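Local coordinates for protein putative aminooxidase (Propionibacterium acnes, PDB 2BA9) that isomerises polyunsaturated fatty acids to conjugated products such as conjugated linoleic acid, with flavin-adenine dinucleotide bound to the enzyme, at residues A[6-11]-A[233-238]; A[329-334]-A[342-347]. All coordinates share one frame; numbering follows the deposited sequence.

Contact 1 of 2, residues A[6-11]-A[233-238]; sequences DSRIAI and DGKVHI
Ala10 CB and Ile238 CD1 meet at 4.5 Å, a loose apolar contact between 6-11 and 233-238. Both side chains leave their backbones in the direction of the opposing segment. In Ile238, CG1 stands beside the backbone N (chi1 -60°), and a chi2 of 79° folds CD1 out of the extended line, placing that methyl group nearest to the alanine. Ser247 touches both residues from the neighbouring strand 244-247.

Toward the loop end the second meeting is made by long side chains. Lys235 CD sits obliquely to the guanidinium plane of Arg8, 4.4 Å from NH2. The charged ends stay apart, with Arg8 NH2 and Lys235 NZ separated by 6.1 Å. Lys235 curls back so that NZ makes a weak hydrogen bond to Asp233 O at 3.4 Å, while Arg8 NH2 forms salt bridges with Asp248 and Glu246, acids that should temper the like charges.

No hydrogen bond crosses between the segments, and their closest CA atoms, in Ala10 and Val236, are 8.5 Å apart. The contact joins a parallel sheet to a three-stranded antiparallel meander beside it, a pairing consistent with the Rossmann-type FAD-binding domain of flavin-containing amine oxidoreductases.

Contact 2 of 2, residues A[329-334]-A[342-347]; sequences LLRNHP and EECRQM
Leu329, near the end of strand 325-330, sets both of its methyl groups against Cys344 on helix 341-355. CD1 lies 3.7 Å from Cys344 CB and CD2 lies 3.8 Å from the same atom, so the isopropyl fork straddles the beta carbon. CD2 also approaches Cys344 O to 3.4 Å, a close van der Waals contact with the helix backbone. The fork reaches this place because CG sits between the backbone N and the carbonyl carbon (chi1 59°). Leu330 points its side chain away from the helix and packs on Tyr281 of strand 277-288.

At Arg331 the strand has given way to loop. Strand 325-330, helix 341-355 and strand 359-373 form a beta-alpha-beta crossover, its two parallel strands separated in the mixed sheet by the antiparallel strand 277-288. This contact belongs to its first, strand-to-helix half, and Cys344 also touches Met282 of the intervening strand. The Arg331 CG methylene makes a van der Waals contact with Cys344 SG at 3.8 Å. With SG anti to its own carbonyl carbon (chi1 -68°), the sulfur also meets Leu329 CD1 at 3.9 Å. Farther out, the arginine chain bends, and NE bonds to Lys339 O in the connecting loop.

Contacts 1 and 2 lie far apart, their centres about 41 Å from each other and their nearest atoms about 26 Å, and they share no strand or helix. Contact 1 is the more peripheral, 28 Å from the centre of the chain against 19 Å, and only partly buried; it joins segments 222 residues apart. Contact 2 closes a short connection and is buried. The interfaces differ accordingly: 88 Å² between the starts of strands in separate sheets and the residues just before them, with an arginine touching a lysine's methylene at its outer end, against 149 Å² where a helix cysteine meets leucine and arginine carbons. The side chains of Ile238 and Leu329 nevertheless lie about 9 and 10 Å from the FAD.

Contact 1 of 2, residues A[6-11]-A[233-238]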
loop_
_atom_site.group_PDB
_atom_site.type_symbol
_atom_site.label_atom_id
_atom_site.label_comp_id
_atom_site.label_asym_id
_atom_site.label_seq_id
_atom_site.Cartn_x
_atom_site.Cartn_y
_atom_site.Cartn_z
ATOM N N ASP A 6 10.081 -27.231 13.722
ATOM C CA ASP A 6 11.194 -27.697 12.888
ATOM C C ASP A 6 10.877 -27.577 11.389
ATOM O O ASP A 6 11.614 -28.090 10.546
ATOM C CB ASP A 6 11.610 -29.130 13.271
ATOM C CG ASP A 6 10.675 -30.211 12.721
ATOM O OD1 ASP A 6 9.525 -29.913 12.329
ATOM O OD2 ASP A 6 11.104 -31.389 12.695
ATOM N N SER A 7 9.774 -26.913 11.055
ATOM C CA SER A 7 9.457 -26.684 9.664
ATOM C C SER A 7 10.427 -25.663 9.098
ATOM O O SER A 7 10.712 -24.630 9.728
ATOM C CB SER A 7 8.012 -26.213 9.489
ATOM O OG SER A 7 7.099 -27.238 9.852
ATOM N N ARG A 8 10.965 -25.997 7.928
ATOM C CA ARG A 8 11.750 -25.079 7.133
ATOM C C ARG A 8 10.780 -24.239 6.345
ATOM O O ARG A 8 10.062 -24.750 5.499
ATOM C CB ARG A 8 12.656 -25.831 6.169
ATOM C CG ARG A 8 13.723 -26.646 6.841
ATOM C CD ARG A 8 14.292 -27.671 5.879
ATOM N NE ARG A 8 13.309 -28.701 5.546
ATOM C CZ ARG A 8 13.404 -29.522 4.502
ATOM N NH1 ARG A 8 14.448 -29.463 3.681
ATOM N NH2 ARG A 8 12.455 -30.425 4.283
ATOM N N ILE A 9 10.771 -22.942 6.629
ATOM C CA ILE A 9 9.806 -22.029 6.052
ATOM C C ILE A 9 10.518 -21.050 5.126
ATOM O O ILE A 9 11.493 -20.404 5.518
ATOM C CB ILE A 9 9.061 -21.263 7.152
ATOM C CG1 ILE A 9 8.314 -22.246 8.070
ATOM C CG2 ILE A 9 8.117 -20.257 6.527
ATOM C CD1 ILE A 9 7.881 -21.655 9.396
ATOM N N ALA A 10 10.039 -20.964 3.890
ATOM C CA ALA A 10 10.599 -20.050 2.893
ATOM C C ALA A 10 9.632 -18.896 2.739
ATOM O O ALA A 10 8.470 -19.097 2.372
ATOM C CB ALA A 10 10.810 -20.759 1.563
ATOM N N ILE A 11 10.103 -17.696 3.058
ATOM C CA ILE A 11 9.320 -16.474 2.895
ATOM C C ILE A 11 9.770 -15.763 1.620
ATOM O O ILE A 11 10.948 -15.395 1.492
ATOM C CB ILE A 11 9.471 -15.534 4.136
ATOM C CG1 ILE A 11 8.888 -16.216 5.396
ATOM C CG2 ILE A 11 8.792 -14.191 3.877
ATOM C CD1 ILE A 11 9.585 -15.859 6.720
ATOM N N ASP A 233 5.136 -34.092 -3.335
ATOM C CA ASP A 233 5.530 -34.995 -2.243
ATOM C C ASP A 233 5.403 -34.357 -0.850
ATOM O O ASP A 233 5.992 -34.847 0.121
ATOM C CB ASP A 233 6.969 -35.494 -2.452
ATOM C CG ASP A 233 7.230 -35.993 -3.876
ATOM O OD1 ASP A 233 6.491 -36.886 -4.349
ATOM O OD2 ASP A 233 8.187 -35.487 -4.516
ATOM N N GLY A 234 4.628 -33.279 -0.762
ATOM C CA GLY A 234 4.413 -32.564 0.499
ATOM C C GLY A 234 5.511 -31.582 0.863
ATOM O O GLY A 234 5.606 -31.158 2.013
ATOM N N LYS A 235 6.330 -31.209 -0.121
ATOM C CA LYS A 235 7.454 -30.288 0.084
ATOM C C LYS A 235 7.437 -29.150 -0.923
ATOM O O LYS A 235 6.727 -29.201 -1.927
ATOM C CB LYS A 235 8.786 -31.029 -0.049
ATOM C CG LYS A 235 8.922 -32.241 0.835
ATOM C CD LYS A 235 8.823 -31.892 2.319
ATOM C CE LYS A 235 8.923 -33.154 3.170
ATOM N NZ LYS A 235 7.820 -34.117 2.863
ATOM N N VAL A 236 8.240 -28.129 -0.638
ATOM C CA VAL A 236 8.407 -26.999 -1.528
ATOM C C VAL A 236 9.838 -26.971 -2.036
ATOM O O VAL A 236 10.774 -26.751 -1.261
ATOM C CB VAL A 236 8.127 -25.662 -0.808
ATOM C CG1 VAL A 236 8.443 -24.502 -1.724
ATOM C CG2 VAL A 236 6.686 -25.591 -0.336
ATOM N N HIS A 237 10.014 -27.189 -3.336
ATOM C CA HIS A 237 11.339 -27.059 -3.932
ATOM C C HIS A 237 11.451 -25.764 -4.713
ATOM O O HIS A 237 10.661 -25.513 -5.621
ATOM C CB HIS A 237 11.705 -28.242 -4.818
ATOM C CG HIS A 237 13.171 -28.557 -4.790
ATOM N ND1 HIS A 237 13.666 -29.804 -4.467
ATOM C CD2 HIS A 237 14.253 -27.767 -4.998
ATOM C CE1 HIS A 237 14.987 -29.775 -4.505
ATOM N NE2 HIS A 237 15.368 -28.550 -4.822
ATOM N N ILE A 238 12.442 -24.960 -4.333
ATOM C CA ILE A 238 12.683 -23.652 -4.912
ATOM C C ILE A 238 13.943 -23.751 -5.735
ATOM O O ILE A 238 14.935 -24.284 -5.258
ATOM C CB ILE A 238 12.906 -22.573 -3.821
ATOM C CG1 ILE A 238 11.688 -22.446 -2.904
ATOM C CG2 ILE A 238 13.208 -21.219 -4.446
ATOM C CD1 ILE A 238 11.606 -23.539 -1.830
#

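Contact 2 of 2, residues A[329-334]-A[342-347]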
loop_
_atom_site.group_PDB
_atom_site.type_symbol
_atom_site.label_atom_id
_atom_site.label_comp_id
_atom_site.label_asym_id
_atom_site.label_seq_id
_atom_site.Cartn_x
_atom_site.Cartn_y
_atom_site.Cartn_z
ATOM N N LEU A 329 1.206 10.607 -9.596
ATOM C CA LEU A 329 0.121 10.494 -10.584
ATOM C C LEU A 329 -0.201 9.030 -10.819
ATOM O O LEU A 329 0.614 8.130 -10.522
ATOM C CB LEU A 329 0.502 11.151 -11.924
ATOM C CG LEU A 329 1.758 10.625 -12.661
ATOM C CD1 LEU A 329 1.504 9.373 -13.466
ATOM C CD2 LEU A 329 2.389 11.695 -13.558
ATOM N N LEU A 330 -1.383 8.786 -11.371
ATOM C CA LEU A 330 -1.813 7.427 -11.685
ATOM C C LEU A 330 -1.950 7.235 -13.196
ATOM O O LEU A 330 -2.440 8.120 -13.905
ATOM C CB LEU A 330 -3.144 7.104 -11.009
ATOM C CG LEU A 330 -3.077 6.436 -9.644
ATOM C CD1 LEU A 330 -4.481 6.423 -9.070
ATOM C CD2 LEU A 330 -2.484 5.034 -9.751
ATOM N N ARG A 331 -1.545 6.058 -13.656
ATOM C CA ARG A 331 -1.483 5.754 -15.081
ATOM C C ARG A 331 -2.616 4.871 -15.596
ATOM O O ARG A 331 -2.728 4.678 -16.800
ATOM C CB ARG A 331 -0.134 5.106 -15.428
ATOM C CG ARG A 331 1.030 6.077 -15.264
ATOM C CD ARG A 331 2.387 5.488 -15.592
ATOM N NE ARG A 331 2.352 4.582 -16.731
ATOM C CZ ARG A 331 3.388 3.879 -17.166
ATOM N NH1 ARG A 331 4.578 4.004 -16.591
ATOM N NH2 ARG A 331 3.238 3.061 -18.206
ATOM N N ASN A 332 -3.464 4.367 -14.712
ATOM C CA ASN A 332 -4.504 3.421 -15.121
ATOM C C ASN A 332 -5.851 3.664 -14.439
ATOM O O ASN A 332 -5.923 4.238 -13.355
ATOM C CB ASN A 332 -4.042 1.999 -14.825
ATOM C CG ASN A 332 -4.028 1.709 -13.336
ATOM O OD1 ASN A 332 -3.211 2.268 -12.591
ATOM N ND2 ASN A 332 -4.970 0.894 -12.883
ATOM N N HIS A 333 -6.908 3.197 -15.102
ATOM C CA HIS A 333 -8.268 3.194 -14.572
ATOM C C HIS A 333 -9.057 2.206 -15.461
ATOM O O HIS A 333 -8.783 2.099 -16.668
ATOM C CB HIS A 333 -8.840 4.619 -14.647
ATOM C CG HIS A 333 -10.217 4.778 -14.080
ATOM N ND1 HIS A 333 -11.353 4.429 -14.775
ATOM C CD2 HIS A 333 -10.644 5.306 -12.908
ATOM C CE1 HIS A 333 -12.417 4.709 -14.050
ATOM N NE2 HIS A 333 -12.017 5.242 -12.910
ATOM N N PRO A 334 -10.019 1.470 -14.880
ATOM C CA PRO A 334 -10.790 0.513 -15.706
ATOM C C PRO A 334 -11.485 1.088 -16.952
ATOM O O PRO A 334 -11.660 0.378 -17.930
ATOM C CB PRO A 334 -11.843 -0.030 -14.727
ATOM C CG PRO A 334 -11.250 0.181 -13.383
ATOM C CD PRO A 334 -10.454 1.446 -13.472
ATOM N N GLU A 342 5.704 8.373 -20.988
ATOM C CA GLU A 342 6.040 9.554 -21.782
ATOM C C GLU A 342 5.141 10.732 -21.445
ATOM O O GLU A 342 5.618 11.814 -21.079
ATOM C CB GLU A 342 5.895 9.233 -23.291
ATOM C CG GLU A 342 6.552 10.221 -24.233
ATOM C CD GLU A 342 6.158 10.050 -25.727
ATOM O OE1 GLU A 342 5.376 9.131 -26.099
ATOM O OE2 GLU A 342 6.658 10.868 -26.540
ATOM N N GLU A 343 3.837 10.513 -21.585
ATOM C CA GLU A 343 2.870 11.595 -21.512
ATOM C C GLU A 343 2.638 12.021 -20.068
ATOM O O GLU A 343 2.340 13.177 -19.790
ATOM C CB GLU A 343 1.552 11.166 -22.171
ATOM C CG GLU A 343 0.700 10.205 -21.341
ATOM C CD GLU A 343 -0.601 9.850 -22.031
ATOM O OE1 GLU A 343 -1.356 10.779 -22.391
ATOM O OE2 GLU A 343 -0.879 8.645 -22.196
ATOM N N CYS A 344 2.773 11.069 -19.156
ATOM C CA CYS A 344 2.663 11.348 -17.739
ATOM C C CYS A 344 3.851 12.163 -17.216
ATOM O O CYS A 344 3.657 13.089 -16.426
ATOM C CB CYS A 344 2.509 10.043 -16.963
ATOM S SG CYS A 344 0.914 9.241 -17.299
ATOM N N ARG A 345 5.070 11.832 -17.648
ATOM C CA ARG A 345 6.226 12.640 -17.272
ATOM C C ARG A 345 6.075 14.077 -17.791
ATOM O O ARG A 345 6.405 15.027 -17.080
ATOM C CB ARG A 345 7.554 12.034 -17.745
ATOM C CG ARG A 345 8.787 12.822 -17.238
ATOM C CD ARG A 345 10.118 12.247 -17.728
ATOM N NE ARG A 345 10.400 10.935 -17.161
ATOM C CZ ARG A 345 11.382 10.123 -17.555
ATOM N NH1 ARG A 345 12.211 10.471 -18.526
ATOM N NH2 ARG A 345 11.541 8.942 -16.973
ATOM N N GLN A 346 5.569 14.248 -19.013
ATOM C CA GLN A 346 5.346 15.605 -19.524
ATOM C C GLN A 346 4.302 16.354 -18.683
ATOM O O GLN A 346 4.433 17.556 -18.450
ATOM C CB GLN A 346 4.955 15.599 -21.009
ATOM C CG GLN A 346 4.915 16.997 -21.666
ATOM C CD GLN A 346 6.245 17.736 -21.609
ATOM O OE1 GLN A 346 7.306 17.148 -21.850
ATOM N NE2 GLN A 346 6.196 19.037 -21.320
ATOM N N MET A 347 3.280 15.641 -18.209
ATOM C CA MET A 347 2.290 16.243 -17.312
ATOM C C MET A 347 2.889 16.655 -15.978
ATOM O O MET A 347 2.444 17.629 -15.383
ATOM C CB MET A 347 1.093 15.324 -17.107
ATOM C CG MET A 347 0.116 15.381 -18.265
ATOM S SD MET A 347 -1.374 14.409 -18.028
ATOM C CE MET A 347 -0.785 12.831 -18.658
#